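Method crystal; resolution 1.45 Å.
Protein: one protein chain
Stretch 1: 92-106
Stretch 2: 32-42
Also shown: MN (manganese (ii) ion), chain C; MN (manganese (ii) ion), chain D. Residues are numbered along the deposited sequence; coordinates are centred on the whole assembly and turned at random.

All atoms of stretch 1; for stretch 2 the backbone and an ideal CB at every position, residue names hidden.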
# COMPACT_ATOMS: atom_id res chain seq x y z
N HIS A 92 26.31 -5.84 6.25
CA HIS A 92 24.98 -5.89 6.88
C HIS A 92 24.29 -7.22 6.60
O HIS A 92 24.68 -7.95 5.67
CB HIS A 92 24.11 -4.76 6.33
CG HIS A 92 23.85 -4.88 4.86
ND1 HIS A 92 22.66 -5.38 4.36
CD2 HIS A 92 24.63 -4.60 3.80
CE1 HIS A 92 22.73 -5.40 3.04
NE2 HIS A 92 23.91 -4.93 2.67
N ILE A 93 23.27 -7.55 7.38
CA ILE A 93 22.46 -8.73 7.06
C ILE A 93 20.98 -8.41 6.89
O ILE A 93 20.19 -9.31 6.60
CB ILE A 93 22.62 -9.86 8.10
CG1 ILE A 93 22.14 -9.40 9.48
CG2 ILE A 93 24.07 -10.36 8.14
CD1 ILE A 93 22.39 -10.43 10.58
N ASP A 94 20.59 -7.15 7.04
CA ASP A 94 19.20 -6.84 6.72
C ASP A 94 18.96 -6.96 5.21
O ASP A 94 19.90 -6.86 4.41
CB ASP A 94 18.68 -5.52 7.35
CG ASP A 94 19.47 -4.27 6.94
OD1 ASP A 94 20.67 -4.35 6.61
OD2 ASP A 94 18.87 -3.18 7.03
N ALA A 95 17.70 -7.22 4.85
CA ALA A 95 17.29 -7.51 3.48
C ALA A 95 15.99 -6.76 3.21
O ALA A 95 15.03 -6.88 3.97
CB ALA A 95 17.06 -8.99 3.30
N ILE A 96 15.95 -6.01 2.12
CA ILE A 96 14.70 -5.32 1.74
C ILE A 96 13.63 -6.33 1.31
O ILE A 96 13.94 -7.49 1.04
CB ILE A 96 14.93 -4.24 0.65
CG1 ILE A 96 15.17 -4.85 -0.73
CG2 ILE A 96 16.06 -3.31 1.05
CD1 ILE A 96 15.31 -3.80 -1.81
N PRO A 97 12.36 -5.92 1.28
CA PRO A 97 11.33 -6.89 0.91
C PRO A 97 11.57 -7.60 -0.43
O PRO A 97 11.85 -6.96 -1.45
CB PRO A 97 10.06 -6.03 0.85
CG PRO A 97 10.31 -4.96 1.89
CD PRO A 97 11.78 -4.64 1.76
N TYR A 98 11.47 -8.93 -0.39
CA TYR A 98 11.56 -9.77 -1.59
C TYR A 98 12.87 -9.58 -2.32
O TYR A 98 12.92 -9.34 -3.54
CB TYR A 98 10.36 -9.54 -2.53
CG TYR A 98 9.07 -10.02 -1.92
CD1 TYR A 98 8.68 -11.34 -2.05
CD2 TYR A 98 8.26 -9.16 -1.19
CE1 TYR A 98 7.50 -11.80 -1.49
CE2 TYR A 98 7.07 -9.61 -0.62
CZ TYR A 98 6.71 -10.93 -0.77
OH TYR A 98 5.53 -11.40 -0.22
N SER A 99 13.95 -9.71 -1.57
CA SER A 99 15.29 -9.57 -2.13
C SER A 99 16.04 -10.91 -2.07
O SER A 99 15.43 -11.97 -1.88
CB SER A 99 16.05 -8.45 -1.42
OG SER A 99 16.17 -8.69 -0.03
N GLY A 100 17.36 -10.86 -2.26
CA GLY A 100 18.17 -12.06 -2.36
C GLY A 100 18.88 -12.43 -1.07
O GLY A 100 18.66 -11.80 -0.03
N LYS A 101 19.75 -13.44 -1.15
CA LYS A 101 20.42 -14.04 0.00
C LYS A 101 21.89 -13.61 0.16
O LYS A 101 22.55 -14.00 1.12
CB LYS A 101 20.42 -15.58 -0.11
CG LYS A 101 19.09 -16.23 -0.45
CD LYS A 101 19.18 -17.76 -0.41
CE LYS A 101 20.18 -18.34 -1.41
NZ LYS A 101 20.03 -19.85 -1.49
N TYR A 102 22.39 -12.81 -0.78
CA TYR A 102 23.84 -12.54 -0.88
C TYR A 102 24.23 -11.10 -0.54
O TYR A 102 25.31 -10.85 -0.00
CB TYR A 102 24.37 -12.93 -2.27
CG TYR A 102 24.19 -14.40 -2.58
CD1 TYR A 102 25.19 -15.32 -2.29
CD2 TYR A 102 23.01 -14.87 -3.17
CE1 TYR A 102 25.02 -16.67 -2.55
CE2 TYR A 102 22.84 -16.21 -3.44
CZ TYR A 102 23.85 -17.10 -3.13
OH TYR A 102 23.68 -18.45 -3.39
N ASP A 103 23.33 -10.16 -0.84
CA ASP A 103 23.56 -8.75 -0.53
C ASP A 103 23.83 -8.58 0.96
O ASP A 103 23.04 -9.01 1.79
CB ASP A 103 22.32 -7.97 -0.97
CG ASP A 103 22.42 -6.51 -0.67
OD1 ASP A 103 23.52 -5.99 -0.50
OD2 ASP A 103 21.36 -5.86 -0.63
N GLY A 104 24.98 -7.99 1.29
CA GLY A 104 25.38 -7.81 2.68
C GLY A 104 25.91 -9.07 3.36
O GLY A 104 27.00 -9.07 3.97
N VAL A 105 25.12 -10.13 3.27
CA VAL A 105 25.43 -11.37 3.98
C VAL A 105 26.81 -11.92 3.62
O VAL A 105 27.54 -12.37 4.50
CB VAL A 105 24.34 -12.44 3.74
CG1 VAL A 105 24.70 -13.73 4.44
CG2 VAL A 105 22.99 -11.94 4.24
N VAL A 106 27.19 -11.86 2.35
CA VAL A 106 28.52 -12.34 1.95
C VAL A 106 29.65 -11.65 2.72
O VAL A 106 30.60 -12.31 3.14
CB VAL A 106 28.76 -12.21 0.43
CG1 VAL A 106 30.22 -12.50 0.08
CG2 VAL A 106 27.81 -13.15 -0.34
N UNK A 32 10.75 -13.03 6.40
CA UNK A 32 9.30 -12.84 6.38
C UNK A 32 8.69 -13.10 5.01
O UNK A 32 7.47 -13.05 4.85
CB UNK A 32 8.96 -11.42 6.83
N UNK A 33 9.53 -13.36 4.02
CA UNK A 33 9.08 -13.77 2.69
C UNK A 33 9.43 -15.23 2.46
O UNK A 33 10.45 -15.71 2.95
CB UNK A 33 9.70 -12.89 1.60
N UNK A 34 8.59 -15.96 1.72
CA UNK A 34 8.91 -17.36 1.43
C UNK A 34 10.10 -17.48 0.47
O UNK A 34 10.23 -16.69 -0.47
CB UNK A 34 7.69 -18.07 0.84
N UNK A 35 10.97 -18.46 0.73
CA UNK A 35 12.08 -18.79 -0.16
C UNK A 35 11.51 -18.97 -1.56
O UNK A 35 10.41 -19.50 -1.71
CB UNK A 35 12.82 -20.05 0.30
N UNK A 36 12.24 -18.53 -2.60
CA UNK A 36 13.63 -18.06 -2.61
C UNK A 36 13.83 -16.60 -2.20
O UNK A 36 14.98 -16.16 -2.13
CB UNK A 36 14.21 -18.26 -4.01
N UNK A 37 12.76 -15.86 -1.90
CA UNK A 37 12.92 -14.46 -1.52
C UNK A 37 13.31 -14.33 -0.05
O UNK A 37 13.06 -15.23 0.75
CB UNK A 37 11.63 -13.68 -1.79
N UNK A 38 13.93 -13.21 0.28
CA UNK A 38 14.24 -12.88 1.65
C UNK A 38 13.65 -11.52 1.97
O UNK A 38 13.75 -10.60 1.16
CB UNK A 38 15.75 -12.90 1.89
N UNK A 39 13.01 -11.40 3.13
CA UNK A 39 12.68 -10.10 3.72
C UNK A 39 13.15 -10.15 5.16
O UNK A 39 12.76 -11.05 5.90
CB UNK A 39 11.19 -9.78 3.63
N UNK A 40 14.01 -9.22 5.55
CA UNK A 40 14.47 -9.22 6.94
C UNK A 40 14.76 -7.80 7.39
O UNK A 40 15.78 -7.21 7.03
CB UNK A 40 15.71 -10.09 7.10
N UNK A 41 13.84 -7.26 8.18
CA UNK A 41 13.85 -5.86 8.52
C UNK A 41 14.39 -5.60 9.92
O UNK A 41 14.12 -6.37 10.86
CB UNK A 41 12.44 -5.29 8.39
N UNK A 42 15.18 -4.53 10.03
CA UNK A 42 15.74 -4.04 11.29
C UNK A 42 14.81 -4.20 12.49
O UNK A 42 13.68 -3.71 12.47
CB UNK A 42 16.11 -2.56 11.14
MN MN C . 24.51 -4.33 0.54
MN MN D . 21.00 -3.68 -0.73

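Position 32 has an ideal CB with nothing of stretch 1 within 5.5 Å, so almost any residue would fit. It is Asp 32. Its O accepts from a water (3.2 Å from the water O) that also lies 2.7 Å from Tyr 98 OH.

At position 33 CA-to-CB points toward stretch 1, and the ideal CB sits 4.0 Å from Tyr 98 CE1. A small apolar group suits the ring. The residue is Ala 33. Its CB lies over one face of the ring, 4.2 Å from the centroid, in a CH-pi contact.

Positions 34 to 36 point sideways, and no ideal CB there has stretch 1 within 5.5 Å. At 34, phi of -70° allows proline; it is Pro 34. At 35, phi of -51° allows proline or a polar residue; it is Ser 35. The peptide bond before 36 is cis, which strongly favours proline; it is Pro 36.

Position 37 points toward stretch 1. Its ideal CB is 3.8 Å from Tyr 98 CD1 and 4.2 Å from Ser 99 O. Small residues such as Ser, Ala or Thr are plausible. It is Ser 37, chi1 m, with OG 3.7 Å from Tyr 98 CD1, at the ring edge.

Position 38 forms an antiparallel pair with Ser 99: N donates to Ser 99 O and O accepts from Ser 99 N, both at 2.9 Å. Its CB shares a sheet face with Ala 95 and Ser 99. Its ideal CB is 4.4 Å from Ala 95 CB and 3.7 Å from Gly 100 O, so the space offers a methyl group and a backbone carbonyl. A beta-branched apolar residue suits this: Val or Ile. Val 38 places CG1 3.7 Å from Ala 95 CB and CG2 3.9 Å from Lys 101 CG.

Position 39 points sideways, beside the bulge that shifts the register by two. Its ideal CB is 4.1 Å from Tyr 98 N, a donor within reach of a short acceptor. Thr, Ser, Asn or Asp could serve. Thr 39 uses OG1, which accepts from Tyr 98 N at 3.0 Å.

Position 40 pairs with Ala 95: N donates to Ala 95 O at 3.0 Å, and O accepts from Ala 95 N at 2.9 Å. From its ideal CB, Ile 93 O is 4.6 Å away, so a donor would suit: Arg, Lys or Gln. The residue is Arg 40. NH2 donates to Ile 93 O at 2.8 Å, and NE adds a weak bond to that O at 3.1 Å. Val 105 CG2 also meets the guanidinium at its edge, 3.9 Å from NH2.

Position 41 points away, so many residues fit; it is Val 41.

Position 42 points sideways, its ideal CB 5.0 Å from Asp 94 OD2. Polar or apolar residues could fit; it is Leu 42. Its N donates to a water 2.9 Å from that water's O, and the water donates to Asp 94 OD2, 2.8 Å from its O.

Stretch 2, residues 32-42: DAPSPSVTRVL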
# COMPACT_ATOMS: atom_id res chain seq x y z
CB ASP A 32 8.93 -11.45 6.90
CG ASP A 32 8.97 -11.36 8.41
OD1 ASP A 32 8.58 -12.35 9.08
OD2 ASP A 32 9.41 -10.32 8.94
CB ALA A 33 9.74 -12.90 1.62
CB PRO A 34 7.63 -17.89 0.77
CG PRO A 34 6.96 -16.69 0.22
CD PRO A 34 7.31 -15.54 1.12
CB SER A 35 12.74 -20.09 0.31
OG SER A 35 13.79 -20.49 -0.55
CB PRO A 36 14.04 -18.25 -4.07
CG PRO A 36 12.80 -18.05 -4.83
CD PRO A 36 11.70 -18.64 -3.97
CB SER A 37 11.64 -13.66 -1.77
OG SER A 37 11.43 -13.47 -3.16
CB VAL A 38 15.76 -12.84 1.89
CG1 VAL A 38 16.06 -12.54 3.36
CG2 VAL A 38 16.39 -14.16 1.48
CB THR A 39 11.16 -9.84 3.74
OG1 THR A 39 10.67 -9.82 2.40
CG2 THR A 39 10.86 -8.51 4.40
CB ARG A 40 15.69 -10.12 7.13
CG ARG A 40 16.15 -10.19 8.58
CD ARG A 40 17.10 -11.35 8.81
NE ARG A 40 18.29 -11.27 7.98
CZ ARG A 40 18.66 -12.20 7.09
NH1 ARG A 40 17.92 -13.29 6.90
NH2 ARG A 40 19.77 -12.03 6.39
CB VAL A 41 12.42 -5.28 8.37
CG1 VAL A 41 12.39 -3.81 8.72
CG2 VAL A 41 11.94 -5.50 6.94
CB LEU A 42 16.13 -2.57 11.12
CG LEU A 42 16.58 -1.78 12.35
CD1 LEU A 42 17.81 -2.44 12.97
CD2 LEU A 42 16.88 -0.36 11.96
O HOH W 1 6.01 -11.70 2.40
O HOH W 2 17.07 -20.27 -1.26
O HOH W 3 16.17 -3.18 7.61
O HOH W 4 25.90 -2.76 1.30
O HOH W 5 22.62 -3.16 0.58
O HOH W 6 24.66 -2.81 -1.41
O HOH W 7 22.02 -3.12 -2.14
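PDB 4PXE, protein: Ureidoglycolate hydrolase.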